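PDB 2IC6: nucleocapsid protein from Sin Nombre virus, which probably encapsidates the viral RNA genome, its N-terminal region folding as an antiparallel coiled coil thought to help the protein self-associate. Local coordinates for residues R66-A69 against D70-A74. The protein carries 1 engineered substitution. Numbering follows the deposited sequence. Where two conformers were deposited one is given.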
# COMPACT_ATOMS: atom_id res chain seq x y z
N ARG A 66 -6.78 12.33 -1.97
CA ARG A 66 -8.02 13.12 -2.13
C ARG A 66 -8.02 14.30 -1.19
O ARG A 66 -8.50 15.40 -1.53
CB ARG A 66 -9.24 12.23 -2.00
CG ARG A 66 -9.52 11.37 -3.26
CD ARG A 66 -10.71 10.43 -3.10
NE ARG A 66 -11.06 9.67 -4.31
CZ ARG A 66 -11.89 10.09 -5.28
NH1 ARG A 66 -12.53 11.27 -5.26
NH2 ARG A 66 -12.07 9.26 -6.31
N GLU A 67 -7.57 14.10 0.04
CA GLU A 67 -7.52 15.22 1.01
C GLU A 67 -6.50 16.26 0.59
O GLU A 67 -6.77 17.46 0.70
CB GLU A 67 -7.27 14.71 2.39
CG GLU A 67 -8.52 13.96 2.84
CD GLU A 67 -8.48 13.45 4.30
OE1 GLU A 67 -7.67 13.97 5.12
OE2 GLU A 67 -9.40 12.67 4.63
N LEU A 68 -5.30 15.87 0.12
CA LEU A 68 -4.35 16.86 -0.35
C LEU A 68 -4.91 17.67 -1.52
O LEU A 68 -4.69 18.89 -1.58
CB LEU A 68 -3.04 16.16 -0.72
CG LEU A 68 -1.92 17.12 -1.12
CD1 LEU A 68 -1.60 18.21 -0.14
CD2 LEU A 68 -0.65 16.33 -1.49
N ALA A 69 -5.64 17.03 -2.43
CA ALA A 69 -6.26 17.74 -3.53
C ALA A 69 -7.16 18.86 -2.98
O ALA A 69 -7.14 20.00 -3.47
CB ALA A 69 -6.97 16.84 -4.42
N ASP A 70 -7.98 18.55 -1.99
CA ASP A 70 -8.86 19.53 -1.40
C ASP A 70 -8.10 20.57 -0.55
O ASP A 70 -8.44 21.78 -0.56
CB ASP A 70 -9.99 18.92 -0.59
CG ASP A 70 -11.23 18.81 -1.39
OD1 ASP A 70 -11.63 17.72 -1.62
OD2 ASP A 70 -11.80 19.86 -1.85
N LEU A 71 -7.04 20.21 0.13
CA LEU A 71 -6.21 21.18 0.83
C LEU A 71 -5.64 22.22 -0.15
O LEU A 71 -5.65 23.44 0.11
CB LEU A 71 -5.05 20.50 1.58
CG LEU A 71 -5.42 19.74 2.86
CD1 LEU A 71 -4.24 18.83 3.30
CD2 LEU A 71 -5.83 20.68 3.97
N ILE A 72 -5.16 21.74 -1.29
CA ILE A 72 -4.61 22.61 -2.35
C ILE A 72 -5.73 23.52 -2.87
O ILE A 72 -5.54 24.73 -3.01
CB ILE A 72 -3.96 21.78 -3.47
CG1 ILE A 72 -2.68 21.14 -2.98
CG2 ILE A 72 -3.71 22.68 -4.72
CD1 ILE A 72 -2.13 19.97 -3.86
N ALA A 73 -6.89 22.96 -3.21
CA ALA A 73 -7.95 23.77 -3.80
C ALA A 73 -8.36 24.90 -2.84
O ALA A 73 -8.61 26.04 -3.24
CB ALA A 73 -9.15 22.90 -4.11
N ALA A 74 -8.35 24.63 -1.53
CA ALA A 74 -8.79 25.61 -0.57
C ALA A 74 -7.75 26.69 -0.50
O ALA A 74 -8.09 27.84 -0.42
CB ALA A 74 -9.02 24.95 0.80
O HOH W 1 -10.65 15.45 -3.35
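L68 and I72, one turn apart near the C-terminal end of helix 41-74, pack their apolar ends together, I72 CD1 lying 4.0 Å from L68 CG. The two side chains slant across each other. CG of L68 stands anti to its own backbone N (chi1 -175°), which swings CG and CD1 forward toward I72; I72 folds back toward the preceding turn, bringing CG1 to 3.3 Å from L68 O. L71 flanks the pair more loosely, 4.4 Å between its CD1 and that of L68. All three side chains also touch helix 6-37, L68 on Q11 and I14, L71 on V10 and I72 on L7, which places them on the side facing that antiparallel helix, though all stay at least partly exposed. Beneath them run i to i+4 backbone hydrogen bonds, the shortest from L71 N to E67 O at 2.8 Å. The polar side is looser and hydrated. There D70 N donates to R66 O at 3.2 Å, the longest of the four. A water also donates to R66 O (2.8 Å), so this carbonyl accepts two hydrogen bonds; the water's link to D70 OD1 holds for one of two modelled conformers and is doubtful. The contact is therefore amphipathic: leucine and isoleucine face the partner helix, while on the exposed side a water binds the R66 carbonyl.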